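Local coordinates for protein putative branched-chain amino acid ABC transporter (Chromobacterium violaceum, PDB 4PYR) that is of unknown function but belongs to an LppC-like periplasmic-binding-protein family, binds glutathione, and may regulate an enzyme, at residues A[98-103]-A[286-291]. Residues are numbered along the deposited sequence; the frame is centred on the assembly and turned at random.
With GSH (glutathione), chain B.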
ATOM      1  N   LYS A  98       5.151  18.137  10.364  1.00 29.19           N
ATOM      2  CA  LYS A  98       5.601  18.183   8.989  1.00 30.26           C
ATOM      3  C   LYS A  98       6.014  16.821   8.471  1.00 26.39           C
ATOM      4  O   LYS A  98       6.403  16.741   7.332  1.00 27.47           O
ATOM      5  CB  LYS A  98       6.794  19.113   8.848  1.00 31.43           C
ATOM      6  CG  LYS A  98       6.459  20.557   9.138  1.00 35.23           C
ATOM      7  CD  LYS A  98       7.714  21.382   8.875  1.00 38.25           C
ATOM      8  CE  LYS A  98       7.441  22.530   7.919  1.00 41.71           C
ATOM      9  NZ  LYS A  98       7.122  23.738   8.705  1.00 47.99           N
ATOM     10  N   LEU A  99       5.933  15.798   9.315  1.00 29.55           N
ATOM     11  CA  LEU A  99       6.272  14.435   8.920  1.00 26.70           C
ATOM     12  C   LEU A  99       5.029  13.620   8.625  1.00 23.58           C
ATOM     13  O   LEU A  99       4.196  13.412   9.470  1.00 27.82           O
ATOM     14  CB  LEU A  99       7.109  13.758  10.018  1.00 28.94           C
ATOM     15  CG  LEU A  99       7.594  12.336   9.718  1.00 29.53           C
ATOM     16  CD1 LEU A  99       8.347  12.301   8.383  1.00 30.77           C
ATOM     17  CD2 LEU A  99       8.423  11.744  10.856  1.00 31.67           C
ATOM     18  N   TYR A 100       4.991  13.090   7.365  1.00 25.16           N
ATOM     19  CA  TYR A 100       3.826  12.385   6.845  1.00 24.26           C
ATOM     20  C   TYR A 100       4.319  11.020   6.339  1.00 21.94           C
ATOM     21  O   TYR A 100       5.517  10.796   6.226  1.00 21.67           O
ATOM     22  CB  TYR A 100       3.212  13.151   5.642  1.00 24.26           C
ATOM     23  CG  TYR A 100       2.765  14.569   5.987  1.00 26.25           C
ATOM     24  CD1 TYR A 100       1.482  14.803   6.410  1.00 26.67           C
ATOM     25  CD2 TYR A 100       3.632  15.648   5.835  1.00 24.53           C
ATOM     26  CE1 TYR A 100       1.064  16.097   6.772  1.00 31.75           C
ATOM     27  CE2 TYR A 100       3.226  16.945   6.166  1.00 29.98           C
ATOM     28  CZ  TYR A 100       1.951  17.156   6.618  1.00 27.68           C
ATOM     29  OH  TYR A 100       1.535  18.444   6.942  1.00 34.13           O
ATOM     30  N   SER A 101       3.377  10.125   6.072  1.00 22.98           N
ATOM     31  CA  SER A 101       3.717   8.782   5.559  1.00 24.90           C
ATOM     32  C   SER A 101       2.833   8.457   4.368  1.00 22.79           C
ATOM     33  O   SER A 101       1.661   8.755   4.378  1.00 22.25           O
ATOM     34  CB  SER A 101       3.497   7.702   6.644  1.00 28.54           C
ATOM     35  OG  SER A 101       3.669   6.388   6.112  1.00 37.14           O
ATOM     36  N   LEU A 102       3.419   7.808   3.357  1.00 20.95           N
ATOM     37  CA  LEU A 102       2.657   7.089   2.322  1.00 21.80           C
ATOM     38  C   LEU A 102       3.308   5.722   2.210  1.00 20.26           C
ATOM     39  O   LEU A 102       4.484   5.654   2.003  1.00 21.26           O
ATOM     40  CB  LEU A 102       2.742   7.775   0.967  1.00 21.02           C
ATOM     41  CG  LEU A 102       2.050   7.037  -0.199  1.00 21.12           C
ATOM     42  CD1 LEU A 102       0.541   6.894  -0.010  1.00 22.78           C
ATOM     43  CD2 LEU A 102       2.316   7.721  -1.514  1.00 21.49           C
ATOM     44  N   SER A 103       2.513   4.685   2.349  1.00 21.13           N
ATOM     45  CA  SER A 103       3.046   3.316   2.329  1.00 25.31           C
ATOM     46  C   SER A 103       1.992   2.352   1.799  1.00 24.71           C
ATOM     47  O   SER A 103       0.861   2.741   1.511  1.00 24.28           O
ATOM     48  CB  SER A 103       3.496   2.905   3.754  1.00 25.67           C
ATOM     49  OG  SER A 103       2.387   2.618   4.580  1.00 27.38           O
ATOM     50  N   ARG A 286      -4.985   8.579  10.261  1.00 31.67           N
ATOM     51  CA  ARG A 286      -4.247   8.371  11.498  1.00 34.87           C
ATOM     52  C   ARG A 286      -2.734   8.370  11.333  1.00 38.78           C
ATOM     53  O   ARG A 286      -2.220   7.887  10.329  1.00 33.56           O
ATOM     54  CB  ARG A 286      -4.652   7.053  12.138  1.00 38.87           C
ATOM     55  CG  ARG A 286      -4.591   5.832  11.247  1.00 40.27           C
ATOM     56  CD  ARG A 286      -4.452   4.582  12.100  1.00 48.56           C
ATOM     57  NE  ARG A 286      -5.041   4.764  13.401  1.00 46.82           N
ATOM     58  N   ASP A 287      -2.024   8.883  12.335  1.00 40.28           N
ATOM     59  CA  ASP A 287      -0.557   8.801  12.310  1.00 41.69           C
ATOM     60  C   ASP A 287       0.010   9.669  11.141  1.00 34.47           C
ATOM     61  O   ASP A 287       1.108   9.411  10.689  1.00 41.60           O
ATOM     62  CB  ASP A 287      -0.083   7.308  12.142  1.00 38.59           C
ATOM     63  CG  ASP A 287      -0.180   6.463  13.432  1.00 39.08           C
ATOM     64  OD1 ASP A 287       0.571   6.725  14.385  1.00 47.05           O
ATOM     65  OD2 ASP A 287      -0.949   5.461  13.468  1.00 41.60           O
ATOM     66  N   ARG A 288      -0.724  10.707  10.698  1.00 32.32           N
ATOM     67  CA  ARG A 288      -0.322  11.537   9.532  1.00 32.18           C
ATOM     68  C   ARG A 288       0.098  10.639   8.344  1.00 29.00           C
ATOM     69  O   ARG A 288       1.011  10.984   7.562  1.00 24.64           O
ATOM     70  CB  ARG A 288       0.818  12.511   9.871  1.00 35.57           C
ATOM     71  CG  ARG A 288       0.358  13.896  10.345  1.00 38.60           C
ATOM     72  CD  ARG A 288       1.562  14.789  10.651  1.00 38.32           C
ATOM     73  NE  ARG A 288       2.465  14.113  11.575  1.00 39.68           N
ATOM     74  CZ  ARG A 288       2.243  13.943  12.865  1.00 36.90           C
ATOM     75  NH1 ARG A 288       1.165  14.464  13.427  1.00 48.90           N
ATOM     76  NH2 ARG A 288       3.124  13.287  13.622  1.00 46.51           N
ATOM     77  N   ALA A 289      -0.613   9.522   8.206  1.00 26.44           N
ATOM     78  CA  ALA A 289      -0.414   8.628   7.068  1.00 24.31           C
ATOM     79  C   ALA A 289      -1.513   8.930   6.060  1.00 25.05           C
ATOM     80  O   ALA A 289      -2.687   9.106   6.436  1.00 24.19           O
ATOM     81  CB  ALA A 289      -0.487   7.166   7.503  1.00 24.98           C
ATOM     82  N   PHE A 290      -1.130   8.991   4.791  1.00 23.60           N
ATOM     83  CA  PHE A 290      -2.087   9.131   3.701  1.00 24.35           C
ATOM     84  C   PHE A 290      -2.688   7.777   3.505  1.00 30.03           C
ATOM     85  O   PHE A 290      -1.962   6.843   3.175  1.00 32.91           O
ATOM     86  CB  PHE A 290      -1.409   9.619   2.430  1.00 23.08           C
ATOM     87  CG  PHE A 290      -1.158  11.072   2.428  1.00 23.12           C
ATOM     88  CD1 PHE A 290      -2.164  11.948   2.048  1.00 23.06           C
ATOM     89  CD2 PHE A 290       0.056  11.588   2.880  1.00 24.69           C
ATOM     90  CE1 PHE A 290      -1.967  13.324   2.130  1.00 24.86           C
ATOM     91  CE2 PHE A 290       0.259  12.959   2.949  1.00 27.43           C
ATOM     92  CZ  PHE A 290      -0.746  13.829   2.572  1.00 26.58           C
ATOM     93  N   GLU A 291      -3.973   7.631   3.800  1.00 25.37           N
ATOM     94  CA  GLU A 291      -4.619   6.372   3.588  1.00 26.18           C
ATOM     95  C   GLU A 291      -5.059   6.240   2.133  1.00 22.12           C
ATOM     96  O   GLU A 291      -5.253   7.236   1.444  1.00 21.96           O
ATOM     97  CB  GLU A 291      -5.724   6.140   4.598  1.00 34.48           C
ATOM     98  CG  GLU A 291      -5.200   6.225   6.034  1.00 35.20           C
ATOM     99  CD  GLU A 291      -6.287   6.167   7.081  1.00 40.43           C
ATOM    100  OE1 GLU A 291      -7.476   6.426   6.736  1.00 43.63           O
ATOM    101  OE2 GLU A 291      -5.937   5.866   8.255  1.00 46.05           O
TER
HETATM  102  N1  GSH B 401       3.469  -1.826  11.757  1.00 38.10           N
HETATM  103  CA1 GSH B 401       3.638  -3.126  11.143  1.00 37.78           C
HETATM  104  C1  GSH B 401       3.239  -4.252  12.074  1.00 36.28           C
HETATM  105  O11 GSH B 401       2.091  -4.278  12.595  1.00 39.60           O
HETATM  106  O12 GSH B 401       4.064  -5.176  12.274  1.00 45.47           O
HETATM  107  CB1 GSH B 401       5.089  -3.316  10.683  1.00 36.77           C
HETATM  108  CG1 GSH B 401       5.582  -2.229   9.729  1.00 35.67           C
HETATM  109  CD1 GSH B 401       4.814  -2.260   8.442  1.00 36.57           C
HETATM  110  OE1 GSH B 401       3.836  -2.988   8.349  1.00 34.84           O
HETATM  111  N2  GSH B 401       5.305  -1.457   7.472  1.00 39.56           N
HETATM  112  CA2 GSH B 401       4.748  -1.304   6.121  1.00 40.65           C
HETATM  113  C2  GSH B 401       5.658  -1.964   5.129  1.00 44.59           C
HETATM  114  O2  GSH B 401       6.197  -2.941   5.661  1.00 47.15           O
HETATM  115  CB2 GSH B 401       4.553   0.169   5.818  1.00 43.88           C
HETATM  116  SG2 GSH B 401       4.362   1.088   7.338  1.00 47.24           S
HETATM  117  N3  GSH B 401       5.895  -1.577   3.820  1.00 38.98           N
HETATM  118  CA3 GSH B 401       5.243  -0.559   2.943  1.00 40.09           C
HETATM  119  C3  GSH B 401       6.167   0.358   2.137  1.00 42.73           C
HETATM  120  O31 GSH B 401       5.802   0.808   1.003  1.00 36.61           O
HETATM  121  O32 GSH B 401       7.281   0.648   2.617  1.00 36.41           O
HETATM  122  O   HOH W   1      -0.121   5.183   3.658  1.00 25.54           O
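Arg288 reaches across to Leu99 with its side chain. Its NE donates to Leu99 O at 2.8 Å, and the oxygen lies at the edge of the guanidinium, almost in its plane. The chain bends at chi3 (-53°), which turns NE back to this carbonyl. On the way, Arg288 crosses the Tyr100 side chain at about a right angle. Its CD passes 4.1 Å from Tyr100 CE1, and the guanidinium stands steeply to the ring, with 78° between the planes.

Further along, the backbones run parallel and form a single beta bridge between Ser101 and Ala289. Ser101 N donates to Arg288 O at 2.9 Å. Phe290 N donates to Ser101 O at 2.8 Å, and this bond is nearly straight (173°). Each acceptor also receives a CA-H...O contact, Arg288 O from Tyr100 and Ser101 O from Ala289. The CB atoms of Ser101 and Ala289 lie side by side, 4.1 Å apart. Ser101 OG turns to another partner, Asn87 O.

Phe290 touches both Tyr100 and Leu102. Its CE2 lies 4.0 Å from Tyr100 CB. Nearer the backbone, Leu102 crosses it at about a right angle, with CD1 4.1 Å from Phe290 CB. A water accepts from Ser103 N and donates to Phe290 O. Ser103 itself lines the glutathione pocket, with OG 3.5 Å from CB2 of the ligand.

Strand 99-101 is the last strand of the five-stranded parallel sheet, beside strand 83-85. The bridge joins this edge to the chain leading into strand 290-298, which belongs to the mixed sheet. Tyr100, Leu102 and Phe290 pack against helix 245-265 and strand 280-284, and Tyr100 OH is hydrogen-bonded to Gly270 N.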